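Local coordinates for choline dehydrogenase and related flavoproteins (Aspergillus oryzae, PDB 3Q9T), which oxidises formate as a formate oxidase of the glucose-methanol-choline oxidoreductase family, using a bound 8-formyl-FAD cofactor, at residues R74-R79 / E496-V501; W406-P411 / L502-T507; N449-D454 / I458-G463. One frame throughout, in Å; residues are numbered along the deposited sequence.

Contact 1 (R74-R79 / E496-V501)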
ATOM      1  N   ARG A  74       4.600   8.488   5.383  1.00 21.44           N
ATOM      2  CA  ARG A  74       5.670   9.468   5.370  1.00 16.31           C
ATOM      3  C   ARG A  74       5.618  10.133   4.003  1.00 27.02           C
ATOM      4  O   ARG A  74       4.965   9.619   3.095  1.00 22.08           O
ATOM      5  CB  ARG A  74       7.033   8.785   5.543  1.00 18.02           C
ATOM      6  CG  ARG A  74       7.283   8.153   6.924  1.00 17.99           C
ATOM      7  CD  ARG A  74       8.463   7.177   6.874  1.00 19.52           C
ATOM      8  NE  ARG A  74       9.634   7.758   6.209  1.00 19.11           N
ATOM      9  CZ  ARG A  74      10.581   8.461   6.828  1.00 21.23           C
ATOM     10  NH1 ARG A  74      10.522   8.674   8.142  1.00 19.67           N
ATOM     11  NH2 ARG A  74      11.599   8.942   6.133  1.00 17.25           N
ATOM     12  N   ASP A  75       6.303  11.263   3.847  1.00 22.84           N
ATOM     13  CA  ASP A  75       6.401  11.905   2.538  1.00 24.10           C
ATOM     14  C   ASP A  75       7.126  11.014   1.500  1.00 23.21           C
ATOM     15  O   ASP A  75       6.774  11.019   0.330  1.00 22.17           O
ATOM     16  CB  ASP A  75       7.071  13.288   2.647  1.00 21.51           C
ATOM     17  CG  ASP A  75       6.102  14.395   3.112  1.00 30.41           C
ATOM     18  OD1 ASP A  75       4.902  14.092   3.301  1.00 24.59           O
ATOM     19  OD2 ASP A  75       6.532  15.576   3.272  1.00 24.15           O
ATOM     20  N   ASP A  76       8.138  10.260   1.925  1.00 18.09           N
ATOM     21  CA  ASP A  76       8.880   9.408   1.000  1.00 14.36           C
ATOM     22  C   ASP A  76       8.276   8.011   0.809  1.00 16.79           C
ATOM     23  O   ASP A  76       8.759   7.238  -0.006  1.00 19.20           O
ATOM     24  CB  ASP A  76      10.357   9.282   1.406  1.00 15.73           C
ATOM     25  CG  ASP A  76      10.561   8.595   2.787  1.00 28.73           C
ATOM     26  OD1 ASP A  76       9.565   8.214   3.456  1.00 14.44           O
ATOM     27  OD2 ASP A  76      11.741   8.455   3.202  1.00 15.97           O
ATOM     28  N   TYR A  77       7.226   7.682   1.552  1.00 17.79           N
ATOM     29  CA  TYR A  77       6.699   6.314   1.529  1.00 17.08           C
ATOM     30  C   TYR A  77       5.322   6.190   2.205  1.00 16.80           C
ATOM     31  O   TYR A  77       5.067   6.829   3.226  1.00 17.45           O
ATOM     32  CB  TYR A  77       7.721   5.343   2.159  1.00 21.70           C
ATOM     33  CG  TYR A  77       7.318   3.882   2.075  1.00 18.21           C
ATOM     34  CD1 TYR A  77       6.479   3.320   3.037  1.00 18.16           C
ATOM     35  CD2 TYR A  77       7.758   3.075   1.039  1.00 14.84           C
ATOM     36  CE1 TYR A  77       6.092   1.994   2.972  1.00 21.57           C
ATOM     37  CE2 TYR A  77       7.378   1.720   0.964  1.00 21.14           C
ATOM     38  CZ  TYR A  77       6.541   1.190   1.941  1.00 19.84           C
ATOM     39  OH  TYR A  77       6.130  -0.128   1.903  1.00 21.23           O
ATOM     40  N   GLU A  78       4.434   5.388   1.614  1.00 19.33           N
ATOM     41  CA  GLU A  78       3.129   5.094   2.216  1.00 15.32           C
ATOM     42  C   GLU A  78       2.599   3.725   1.789  1.00 19.76           C
ATOM     43  O   GLU A  78       2.565   3.386   0.598  1.00 15.25           O
ATOM     44  CB  GLU A  78       2.106   6.197   1.917  1.00 16.78           C
ATOM     45  CG  GLU A  78       0.733   6.022   2.612  1.00 20.32           C
ATOM     46  CD  GLU A  78      -0.158   7.258   2.476  1.00 19.16           C
ATOM     47  OE1 GLU A  78      -1.363   7.206   2.811  1.00 25.31           O
ATOM     48  OE2 GLU A  78       0.357   8.302   2.039  1.00 28.47           O
ATOM     49  N   ARG A  79       2.186   2.934   2.775  1.00 16.29           N
ATOM     50  CA  ARG A  79       1.640   1.616   2.497  1.00 16.56           C
ATOM     51  C   ARG A  79       0.370   1.386   3.315  1.00 17.80           C
ATOM     52  O   ARG A  79       0.293   1.750   4.486  1.00 19.87           O
ATOM     53  CB  ARG A  79       2.678   0.549   2.807  1.00 15.97           C
ATOM     54  CG  ARG A  79       2.188  -0.874   2.712  1.00 13.00           C
ATOM     55  CD  ARG A  79       3.336  -1.777   2.306  1.00 19.39           C
ATOM     56  NE  ARG A  79       4.444  -1.756   3.259  1.00 14.65           N
ATOM     57  CZ  ARG A  79       4.434  -2.414   4.418  1.00 18.54           C
ATOM     58  NH1 ARG A  79       3.380  -3.136   4.765  1.00 19.85           N
ATOM     59  NH2 ARG A  79       5.471  -2.359   5.234  1.00 15.63           N
ATOM     60  N   GLU A 496      19.746   1.100   1.649  1.00 20.90           N
ATOM     61  CA  GLU A 496      18.839   0.014   1.330  1.00 21.06           C
ATOM     62  C   GLU A 496      18.033  -0.405   2.549  1.00 23.83           C
ATOM     63  O   GLU A 496      16.860  -0.756   2.424  1.00 24.71           O
ATOM     64  CB  GLU A 496      19.589  -1.176   0.733  1.00 23.20           C
ATOM     65  CG  GLU A 496      20.171  -0.918  -0.662  1.00 19.21           C
ATOM     66  CD  GLU A 496      20.911  -2.124  -1.209  1.00 31.15           C
ATOM     67  OE1 GLU A 496      22.067  -1.952  -1.652  1.00 44.66           O
ATOM     68  OE2 GLU A 496      20.338  -3.243  -1.201  1.00 31.08           O
ATOM     69  N   MET A 497      18.654  -0.354   3.724  1.00 15.74           N
ATOM     70  CA  MET A 497      17.986  -0.792   4.935  1.00 20.08           C
ATOM     71  C   MET A 497      16.795   0.116   5.211  1.00 22.50           C
ATOM     72  O   MET A 497      15.786  -0.317   5.758  1.00 16.37           O
ATOM     73  CB  MET A 497      18.948  -0.804   6.128  1.00 12.00           C
ATOM     74  CG  MET A 497      19.853  -2.023   6.172  1.00 15.31           C
ATOM     75  SD  MET A 497      18.915  -3.567   6.053  1.00 17.82           S
ATOM     76  CE  MET A 497      18.124  -3.558   7.684  1.00 16.32           C
ATOM     77  N   HIS A 498      16.941   1.382   4.826  1.00 23.96           N
ATOM     78  CA  HIS A 498      15.899   2.383   4.994  1.00 19.93           C
ATOM     79  C   HIS A 498      14.635   1.960   4.232  1.00 25.01           C
ATOM     80  O   HIS A 498      13.521   2.033   4.758  1.00 22.50           O
ATOM     81  CB  HIS A 498      16.411   3.733   4.491  1.00 19.88           C
ATOM     82  CG  HIS A 498      15.427   4.849   4.642  1.00 27.55           C
ATOM     83  ND1 HIS A 498      15.620   5.896   5.516  1.00 30.92           N
ATOM     84  CD2 HIS A 498      14.241   5.079   4.032  1.00 28.75           C
ATOM     85  CE1 HIS A 498      14.592   6.724   5.438  1.00 28.66           C
ATOM     86  NE2 HIS A 498      13.744   6.252   4.544  1.00 27.31           N
ATOM     87  N   ARG A 499      14.829   1.505   3.000  0.58 22.35           N
ATOM     88  CA  ARG A 499      13.744   1.032   2.155  0.58 23.47           C
ATOM     89  C   ARG A 499      13.212  -0.311   2.662  0.58 22.53           C
ATOM     90  O   ARG A 499      12.000  -0.532   2.728  0.58 20.77           O
ATOM     91  CB  ARG A 499      14.238   0.893   0.715  0.58 22.62           C
ATOM     92  CG  ARG A 499      13.251   0.215  -0.220  0.58 29.96           C
ATOM     93  CD  ARG A 499      12.145   1.155  -0.671  0.58 27.62           C
ATOM     94  NE  ARG A 499      11.156   0.473  -1.506  0.58 31.29           N
ATOM     95  CZ  ARG A 499      10.129   1.079  -2.094  0.58 22.02           C
ATOM     96  NH1 ARG A 499       9.962   2.385  -1.948  0.58 22.79           N
ATOM     97  NH2 ARG A 499       9.275   0.383  -2.823  0.58 19.05           N
ATOM     98  N   ALA A 500      14.127  -1.202   3.017  1.00 15.98           N
ATOM     99  CA  ALA A 500      13.772  -2.507   3.567  1.00 23.21           C
ATOM    100  C   ALA A 500      12.870  -2.396   4.800  1.00 24.53           C
ATOM    101  O   ALA A 500      11.867  -3.098   4.902  1.00 16.98           O
ATOM    102  CB  ALA A 500      15.035  -3.294   3.917  1.00 17.11           C
ATOM    103  N   VAL A 501      13.227  -1.516   5.733  1.00 18.62           N
ATOM    104  CA  VAL A 501      12.450  -1.368   6.961  1.00 17.79           C
ATOM    105  C   VAL A 501      11.027  -0.880   6.660  1.00 21.13           C
ATOM    106  O   VAL A 501      10.041  -1.465   7.107  1.00 20.83           O
ATOM    107  CB  VAL A 501      13.150  -0.418   7.947  1.00 19.58           C
ATOM    108  CG1 VAL A 501      12.234  -0.068   9.091  1.00 17.02           C
ATOM    109  CG2 VAL A 501      14.437  -1.051   8.464  1.00 20.25           C
TER
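His498 turns the edge of its imidazole to Asp76, giving a hydrogen bond from NE2 to Asp76 OD2 of 3.3 Å. With an N-H...O angle of 149° and the oxygen tilted from the ring plane, this bond is neither short nor straight. It meets OD2 on the syn side, while Arg74 NH2 reaches the same oxygen from the opposite face of the carboxylate, 3.0 Å from OD2 and almost straight (179°). Arg74 NE takes the other oxygen, 2.8 Å from Asp76 OD1, so the guanidinium grips the carboxylate side-on with two nitrogens and fixes its rotation; its NH1 turns to a salt bridge with Asp454. The histidine therefore bonds to a carboxylate already held in place, and the arginine charge may temper its pull on the imidazole. Asp76 lies in the turn between strands 67-74 and 77-81, an antiparallel beta hairpin that here leans against helix 494-504. In the conformer described, one of two modelled, Arg499 is turned about its CB-CG bond (chi2 79°) and sets its guanidinium nearly perpendicular to the Tyr77 ring. NH1 lies at the ring edge, 3.8 Å from Tyr77 CD2, and Tyr77 CE2 sits over one face of the guanidinium. The phenol oxygen is taken from within the guanidinium plane of Arg79, whose NE is 2.7 Å from Tyr77 OH, and also bonds to Asp503. This conformer packs on His407 of the second subunit.

Contact 2 (W406-P411 / L502-T507)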
ATOM      1  N   TRP A 406       3.804 -10.922   5.161  1.00 18.79           N
ATOM      2  CA  TRP A 406       2.544 -10.593   4.510  1.00 16.02           C
ATOM      3  C   TRP A 406       2.656 -10.598   2.987  1.00 21.50           C
ATOM      4  O   TRP A 406       1.651 -10.706   2.299  1.00 19.69           O
ATOM      5  CB  TRP A 406       2.048  -9.232   4.995  1.00 15.03           C
ATOM      6  CG  TRP A 406       1.581  -9.220   6.405  1.00 19.80           C
ATOM      7  CD1 TRP A 406       1.530 -10.277   7.273  1.00 18.87           C
ATOM      8  CD2 TRP A 406       1.077  -8.093   7.117  1.00 20.39           C
ATOM      9  NE1 TRP A 406       1.029  -9.871   8.481  1.00 21.89           N
ATOM     10  CE2 TRP A 406       0.742  -8.535   8.412  1.00 17.55           C
ATOM     11  CE3 TRP A 406       0.872  -6.750   6.785  1.00 24.76           C
ATOM     12  CZ2 TRP A 406       0.218  -7.686   9.374  1.00 16.24           C
ATOM     13  CZ3 TRP A 406       0.353  -5.906   7.744  1.00 28.32           C
ATOM     14  CH2 TRP A 406       0.026  -6.382   9.022  1.00 18.30           C
ATOM     15  N   HIS A 407       3.867 -10.479   2.448  1.00 16.84           N
ATOM     16  CA  HIS A 407       3.980 -10.402   0.987  1.00 21.12           C
ATOM     17  C   HIS A 407       4.791 -11.499   0.336  1.00 21.12           C
ATOM     18  O   HIS A 407       4.943 -11.488  -0.874  1.00 19.90           O
ATOM     19  CB  HIS A 407       4.476  -9.021   0.534  1.00 14.01           C
ATOM     20  CG  HIS A 407       3.496  -7.926   0.811  1.00 23.26           C
ATOM     21  ND1 HIS A 407       2.435  -7.646  -0.023  1.00 23.03           N
ATOM     22  CD2 HIS A 407       3.387  -7.071   1.858  1.00 21.37           C
ATOM     23  CE1 HIS A 407       1.732  -6.646   0.482  1.00 21.13           C
ATOM     24  NE2 HIS A 407       2.283  -6.285   1.626  1.00 16.78           N
ATOM     25  N   PHE A 408       5.301 -12.442   1.137  1.00 24.23           N
ATOM     26  CA  PHE A 408       6.127 -13.537   0.625  1.00 23.88           C
ATOM     27  C   PHE A 408       5.387 -14.856   0.675  1.00 20.89           C
ATOM     28  O   PHE A 408       4.699 -15.148   1.644  1.00 26.94           O
ATOM     29  CB  PHE A 408       7.419 -13.669   1.418  1.00 16.05           C
ATOM     30  CG  PHE A 408       8.158 -12.368   1.595  1.00 20.28           C
ATOM     31  CD1 PHE A 408       8.130 -11.398   0.603  1.00 20.04           C
ATOM     32  CD2 PHE A 408       8.873 -12.109   2.766  1.00 17.03           C
ATOM     33  CE1 PHE A 408       8.827 -10.194   0.767  1.00 20.30           C
ATOM     34  CE2 PHE A 408       9.556 -10.913   2.944  1.00 18.49           C
ATOM     35  CZ  PHE A 408       9.536  -9.955   1.937  1.00 18.57           C
ATOM     36  N   PRO A 409       5.525 -15.664  -0.378  1.00 22.48           N
ATOM     37  CA  PRO A 409       4.842 -16.956  -0.315  1.00 26.29           C
ATOM     38  C   PRO A 409       5.440 -17.845   0.771  1.00 26.69           C
ATOM     39  O   PRO A 409       6.545 -17.603   1.280  1.00 21.85           O
ATOM     40  CB  PRO A 409       5.063 -17.554  -1.713  1.00 27.80           C
ATOM     41  CG  PRO A 409       6.208 -16.806  -2.293  1.00 25.52           C
ATOM     42  CD  PRO A 409       6.249 -15.452  -1.641  1.00 20.20           C
ATOM     43  N   THR A 410       4.693 -18.871   1.144  1.00 24.50           N
ATOM     44  CA  THR A 410       5.201 -19.859   2.073  1.00 25.52           C
ATOM     45  C   THR A 410       6.175 -20.760   1.337  1.00 28.68           C
ATOM     46  O   THR A 410       5.828 -21.326   0.295  1.00 34.67           O
ATOM     47  CB  THR A 410       4.070 -20.706   2.640  1.00 26.89           C
ATOM     48  OG1 THR A 410       3.146 -19.852   3.336  1.00 27.50           O
ATOM     49  CG2 THR A 410       4.635 -21.749   3.592  1.00 25.98           C
ATOM     50  N   PRO A 411       7.403 -20.895   1.863  1.00 24.03           N
ATOM     51  CA  PRO A 411       8.352 -21.767   1.166  1.00 24.46           C
ATOM     52  C   PRO A 411       7.809 -23.195   1.084  1.00 27.84           C
ATOM     53  O   PRO A 411       7.101 -23.634   1.987  1.00 28.28           O
ATOM     54  CB  PRO A 411       9.612 -21.711   2.046  1.00 21.13           C
ATOM     55  CG  PRO A 411       9.459 -20.477   2.879  1.00 22.84           C
ATOM     56  CD  PRO A 411       7.977 -20.308   3.089  1.00 23.02           C
ATOM     57  N   LEU A 502      10.921   0.183   5.872  1.00 22.54           N
ATOM     58  CA  LEU A 502       9.615   0.722   5.533  1.00 21.08           C
ATOM     59  C   LEU A 502       8.770  -0.282   4.754  1.00 15.52           C
ATOM     60  O   LEU A 502       7.563  -0.401   4.976  1.00 18.57           O
ATOM     61  CB  LEU A 502       9.733   2.040   4.758  1.00 13.35           C
ATOM     62  CG  LEU A 502      10.484   3.170   5.471  1.00 19.01           C
ATOM     63  CD1 LEU A 502      10.600   4.365   4.566  1.00 14.98           C
ATOM     64  CD2 LEU A 502       9.810   3.555   6.797  1.00 17.39           C
ATOM     65  N   ASP A 503       9.395  -0.999   3.842  1.00 17.50           N
ATOM     66  CA  ASP A 503       8.636  -1.825   2.915  1.00 18.73           C
ATOM     67  C   ASP A 503       8.298  -3.196   3.480  1.00 22.25           C
ATOM     68  O   ASP A 503       7.422  -3.893   2.964  1.00 25.03           O
ATOM     69  CB  ASP A 503       9.372  -1.971   1.578  1.00 21.43           C
ATOM     70  CG  ASP A 503       8.439  -2.342   0.456  1.00 21.00           C
ATOM     71  OD1 ASP A 503       7.347  -1.734   0.373  1.00 20.80           O
ATOM     72  OD2 ASP A 503       8.778  -3.249  -0.326  1.00 23.42           O
ATOM     73  N   ARG A 504       8.986  -3.583   4.543  1.00 18.77           N
ATOM     74  CA  ARG A 504       8.823  -4.922   5.078  1.00 16.73           C
ATOM     75  C   ARG A 504       8.211  -4.944   6.467  1.00 18.62           C
ATOM     76  O   ARG A 504       7.937  -6.022   7.021  1.00 16.03           O
ATOM     77  CB  ARG A 504      10.178  -5.597   5.156  1.00 21.44           C
ATOM     78  CG  ARG A 504      10.675  -6.125   3.858  1.00 22.26           C
ATOM     79  CD  ARG A 504      11.185  -7.512   4.108  1.00 26.40           C
ATOM     80  NE  ARG A 504      12.602  -7.547   3.886  1.00 19.13           N
ATOM     81  CZ  ARG A 504      13.370  -8.601   4.111  1.00 23.06           C
ATOM     82  NH1 ARG A 504      12.859  -9.715   4.623  1.00 19.62           N
ATOM     83  NH2 ARG A 504      14.666  -8.513   3.841  1.00 24.13           N
ATOM     84  N   CYS A 505       8.033  -3.766   7.051  1.00 12.61           N
ATOM     85  CA  CYS A 505       7.536  -3.693   8.413  1.00 15.44           C
ATOM     86  C   CYS A 505       6.038  -3.985   8.430  1.00 15.87           C
ATOM     87  O   CYS A 505       5.371  -3.904   7.399  1.00 11.32           O
ATOM     88  CB  CYS A 505       7.798  -2.307   9.000  1.00 17.21           C
ATOM     89  SG  CYS A 505       6.696  -1.034   8.345  1.00 18.41           S
ATOM     90  N   GLN A 506       5.521  -4.325   9.609  1.00 13.63           N
ATOM     91  CA  GLN A 506       4.086  -4.527   9.800  1.00 18.68           C
ATOM     92  C   GLN A 506       3.771  -4.167  11.230  1.00 16.63           C
ATOM     93  O   GLN A 506       4.681  -3.942  12.031  1.00 17.28           O
ATOM     94  CB  GLN A 506       3.691  -6.000   9.567  1.00 14.45           C
ATOM     95  CG  GLN A 506       4.413  -6.961  10.487  1.00 15.23           C
ATOM     96  CD  GLN A 506       3.890  -8.372  10.381  1.00 23.61           C
ATOM     97  OE1 GLN A 506       4.210  -9.107   9.432  1.00 19.47           O
ATOM     98  NE2 GLN A 506       3.056  -8.761  11.345  1.00 18.41           N
ATOM     99  N   THR A 507       2.485  -4.130  11.558  1.00 17.69           N
ATOM    100  CA  THR A 507       2.058  -4.032  12.949  1.00 16.08           C
ATOM    101  C   THR A 507       2.556  -5.242  13.725  1.00 19.62           C
ATOM    102  O   THR A 507       2.534  -6.362  13.214  1.00 17.80           O
ATOM    103  CB  THR A 507       0.515  -3.982  13.063  1.00 17.59           C
ATOM    104  OG1 THR A 507       0.142  -3.922  14.445  1.00 18.04           O
ATOM    105  CG2 THR A 507      -0.121  -5.227  12.430  1.00 19.37           C
TER
HETATM  106  O   HOH W   1       4.970  -8.788   6.778  1.00 14.51           O
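Gln506 lies over one face of the Trp406 indole, its CG between the backbone N and the carbonyl carbon (chi1 59°) and its chain extended beyond. Its CB stands 3.7 Å from the centroid of the Trp406 six-membered ring and 9° off the normal, a CH-pi contact, and its amide continues toward the five-membered ring with the planes 35° apart. Gln506 OE1 is 3.4 Å from Trp406 NE1, but above the ring, a poor angle for a hydrogen bond; the indole N-H goes to Ala403 O. Thr507 CG2 reaches the indole edge, 3.6 Å from Trp406 CH2. Arg504 CD meets the rim of the Phe408 ring in its plane, 3.7 Å from Phe408 CZ. The contact packs the loop between strands 392-397 and 415-423 against the end of helix 494-504 and strand 506-507, which pairs with strand 308-316. A water accepts from the backbone N of Trp406 at 2.9 Å and donates to Gln506 OE1 at 2.8 Å. Gln506 NE2 bonds to Thr507 O at 3.1 Å and also to Ala403 O, so the amide flip is defined. Further out, Asp306 bonds to Thr507 OG1, and the Trp487 ring meets that of Phe408 edge-to-face.

Contact 3 (N449-D454 / I458-G463)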
ATOM      1  N   ASN A 449       0.956   5.292  11.447  1.00 16.39           N
ATOM      2  CA  ASN A 449       2.021   6.274  11.409  1.00 17.27           C
ATOM      3  C   ASN A 449       3.368   5.717  11.871  1.00 19.57           C
ATOM      4  O   ASN A 449       4.135   6.400  12.546  1.00 17.66           O
ATOM      5  CB  ASN A 449       1.629   7.510  12.218  1.00 11.86           C
ATOM      6  CG  ASN A 449       2.470   8.729  11.870  1.00 21.91           C
ATOM      7  OD1 ASN A 449       2.831   8.933  10.710  1.00 20.74           O
ATOM      8  ND2 ASN A 449       2.792   9.544  12.877  1.00 18.42           N
ATOM      9  N   PHE A 450       3.644   4.475  11.494  1.00 13.97           N
ATOM     10  CA  PHE A 450       4.907   3.835  11.822  1.00 15.23           C
ATOM     11  C   PHE A 450       6.061   4.602  11.180  1.00 16.16           C
ATOM     12  O   PHE A 450       5.993   5.001   9.998  1.00 16.65           O
ATOM     13  CB  PHE A 450       4.930   2.390  11.300  1.00 15.95           C
ATOM     14  CG  PHE A 450       4.156   1.402  12.131  1.00 17.65           C
ATOM     15  CD1 PHE A 450       4.042   1.550  13.515  1.00 15.09           C
ATOM     16  CD2 PHE A 450       3.592   0.281  11.532  1.00 17.87           C
ATOM     17  CE1 PHE A 450       3.363   0.621  14.274  1.00 14.71           C
ATOM     18  CE2 PHE A 450       2.886  -0.656  12.293  1.00 15.75           C
ATOM     19  CZ  PHE A 450       2.785  -0.492  13.663  1.00 15.43           C
ATOM     20  N   PHE A 451       7.126   4.800  11.948  1.00 13.94           N
ATOM     21  CA  PHE A 451       8.365   5.356  11.416  1.00 13.87           C
ATOM     22  C   PHE A 451       8.238   6.827  10.941  1.00 18.00           C
ATOM     23  O   PHE A 451       8.990   7.284  10.082  1.00 16.52           O
ATOM     24  CB  PHE A 451       8.903   4.448  10.306  1.00 10.11           C
ATOM     25  CG  PHE A 451       9.251   3.061  10.785  1.00 18.37           C
ATOM     26  CD1 PHE A 451      10.304   2.864  11.681  1.00 13.02           C
ATOM     27  CD2 PHE A 451       8.529   1.953  10.357  1.00 17.56           C
ATOM     28  CE1 PHE A 451      10.625   1.610  12.133  1.00 14.70           C
ATOM     29  CE2 PHE A 451       8.851   0.672  10.813  1.00 16.54           C
ATOM     30  CZ  PHE A 451       9.899   0.498  11.699  1.00 16.90           C
ATOM     31  N   ALA A 452       7.276   7.557  11.489  1.00 14.71           N
ATOM     32  CA  ALA A 452       7.182   8.987  11.194  1.00 19.46           C
ATOM     33  C   ALA A 452       8.521   9.659  11.508  1.00 20.04           C
ATOM     34  O   ALA A 452       8.957  10.552  10.793  1.00 17.31           O
ATOM     35  CB  ALA A 452       6.054   9.632  11.985  1.00 15.16           C
ATOM     36  N   ASN A 453       9.177   9.212  12.578  1.00 18.14           N
ATOM     37  CA  ASN A 453      10.491   9.737  12.954  1.00 17.58           C
ATOM     38  C   ASN A 453      11.608   8.836  12.404  1.00 16.38           C
ATOM     39  O   ASN A 453      11.580   7.620  12.601  1.00 17.85           O
ATOM     40  CB  ASN A 453      10.585   9.860  14.486  1.00 16.90           C
ATOM     41  CG  ASN A 453      11.836  10.600  14.951  1.00 22.30           C
ATOM     42  OD1 ASN A 453      12.925  10.416  14.402  1.00 19.53           O
ATOM     43  ND2 ASN A 453      11.684  11.434  15.982  1.00 20.41           N
ATOM     44  N   ASP A 454      12.584   9.421  11.712  1.00 17.62           N
ATOM     45  CA  ASP A 454      13.723   8.659  11.165  1.00 15.98           C
ATOM     46  C   ASP A 454      14.519   7.848  12.196  1.00 18.77           C
ATOM     47  O   ASP A 454      15.030   6.763  11.884  1.00 19.92           O
ATOM     48  CB  ASP A 454      14.674   9.595  10.428  1.00 19.29           C
ATOM     49  CG  ASP A 454      14.168   9.988   9.044  1.00 23.28           C
ATOM     50  OD1 ASP A 454      13.033   9.613   8.666  1.00 24.50           O
ATOM     51  OD2 ASP A 454      14.921  10.688   8.337  1.00 27.35           O
ATOM     52  N   ILE A 458      16.288   3.986  12.141  1.00 14.85           N
ATOM     53  CA  ILE A 458      17.670   3.673  12.515  1.00 20.55           C
ATOM     54  C   ILE A 458      17.713   2.592  13.593  1.00 20.76           C
ATOM     55  O   ILE A 458      18.522   1.676  13.519  1.00 21.47           O
ATOM     56  CB  ILE A 458      18.427   4.942  12.972  1.00 16.45           C
ATOM     57  CG1 ILE A 458      18.686   5.824  11.759  1.00 19.01           C
ATOM     58  CG2 ILE A 458      19.719   4.588  13.695  1.00 16.58           C
ATOM     59  CD1 ILE A 458      18.797   7.281  12.073  1.00 18.60           C
ATOM     60  N   ALA A 459      16.826   2.686  14.579  1.00 17.24           N
ATOM     61  CA  ALA A 459      16.762   1.668  15.619  1.00 16.93           C
ATOM     62  C   ALA A 459      16.316   0.322  15.042  1.00 21.93           C
ATOM     63  O   ALA A 459      16.904  -0.723  15.352  1.00 19.80           O
ATOM     64  CB  ALA A 459      15.823   2.108  16.752  1.00 19.34           C
ATOM     65  N   MET A 460      15.287   0.343  14.197  1.00 20.82           N
ATOM     66  CA  MET A 460      14.781  -0.901  13.621  1.00 19.71           C
ATOM     67  C   MET A 460      15.852  -1.573  12.790  1.00 19.98           C
ATOM     68  O   MET A 460      16.058  -2.780  12.897  1.00 19.15           O
ATOM     69  CB  MET A 460      13.514  -0.691  12.784  1.00 17.62           C
ATOM     70  CG  MET A 460      13.018  -1.992  12.152  1.00 15.35           C
ATOM     71  SD  MET A 460      12.543  -3.193  13.414  1.00 15.35           S
ATOM     72  CE  MET A 460      10.819  -2.688  13.723  1.00 10.91           C
ATOM     73  N   ARG A 461      16.537  -0.785  11.968  1.00 23.76           N
ATOM     74  CA  ARG A 461      17.711  -1.275  11.234  1.00 24.44           C
ATOM     75  C   ARG A 461      18.701  -1.961  12.190  1.00 24.94           C
ATOM     76  O   ARG A 461      19.121  -3.101  11.974  1.00 21.39           O
ATOM     77  CB  ARG A 461      18.405  -0.111  10.528  1.00 19.34           C
ATOM     78  CG  ARG A 461      19.625  -0.494   9.699  1.00 17.35           C
ATOM     79  CD  ARG A 461      20.774   0.421  10.064  1.00 25.30           C
ATOM     80  NE  ARG A 461      20.560   1.754   9.554  1.00 22.03           N
ATOM     81  CZ  ARG A 461      21.121   2.858  10.029  1.00 28.89           C
ATOM     82  NH1 ARG A 461      21.959   2.821  11.066  1.00 26.03           N
ATOM     83  NH2 ARG A 461      20.838   4.015   9.442  1.00 24.95           N
ATOM     84  N   GLU A 462      19.073  -1.258  13.251  1.00 25.33           N
ATOM     85  CA  GLU A 462      20.071  -1.782  14.183  1.00 21.90           C
ATOM     86  C   GLU A 462      19.609  -2.997  14.986  1.00 19.00           C
ATOM     87  O   GLU A 462      20.438  -3.778  15.444  1.00 16.91           O
ATOM     88  CB  GLU A 462      20.583  -0.673  15.104  1.00 19.83           C
ATOM     89  CG  GLU A 462      21.336   0.419  14.334  1.00 24.14           C
ATOM     90  CD  GLU A 462      22.426  -0.168  13.453  1.00 25.34           C
ATOM     91  OE1 GLU A 462      23.134  -1.076  13.933  1.00 20.76           O
ATOM     92  OE2 GLU A 462      22.555   0.251  12.284  1.00 23.03           O
ATOM     93  N   GLY A 463      18.295  -3.162  15.157  1.00 17.24           N
ATOM     94  CA  GLY A 463      17.781  -4.325  15.865  1.00 16.39           C
ATOM     95  C   GLY A 463      17.750  -5.557  14.973  1.00 18.88           C
ATOM     96  O   GLY A 463      17.853  -6.687  15.442  1.00 17.73           O
TER
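Phe451 and Met460 cross at about a right angle, with the methionine curled round one corner of the phenyl ring. Met460 CB approaches obliquely, 3.8 Å from Phe451 CE1, whereas the terminal methyl comes in near the ring plane, its CE 3.9 Å from Phe451 CZ. Two bends along the methionine chain, at chi2 (63°) and chi3 (86°), bring the methyl back to the ring after CG has left the helix anti to the backbone N. The contact is apolar, carbon against carbon. Phe451 owes its direction to a type II beta turn running from Asn449 to Ala452, in which it occupies the third position with positive phi (66°), and its CB points at the helix.

After the turn the chain enters helix 454-473 through Asn453, the N-cap, whose OD1 accepts from the backbone N of Leu455. The main chain supplies the other link between the two segments: Ile458 N donates to Asp454 O at 3.1 Å, the i to i+4 bond of the first helical turn. Ile458 lays its CG1 and CD1 alongside that carbonyl, each 3.8 Å from Asp454 O. The Asp454 carboxylate leads away from Ile458 to a salt bridge with Arg74.

Both packing partners are buried. Phe451 and Met460 each touch Val501 on helix 494-504, and toward strand 308-316 Phe451 rests on Pro308 and Met460 on Val310; on another part of the helix, Asp454 and Ile458 meet Glu370 of helix 369-377.

How the contacts relate
Contacts 1 and 2 share helix 494-504, their centres about 14 Å apart, and Tyr77 OH to Asp503 OD1 (2.5 Å) and Arg79 NH2 to Cys505 O (2.7 Å) join them. Contact 3 lies about 10 Å from contact 1 between centres; there Arg74 NH1 reaches Asp454 OD1 at 2.7 Å and Phe451 O at 2.8 Å, so one arginine serves the hairpin turn and the helix start. Contacts 2 and 3 meet through Cys505 CB and Phe451 CE2, 3.6 Å apart. Contacts 1 and 2 also touch the second subunit. Contact 2 alone approaches the cofactor: the Thr507 side chain is about 7 Å from the 8-formyl-FAD; contacts 1 and 3 lie away from the cofactor-binding residues.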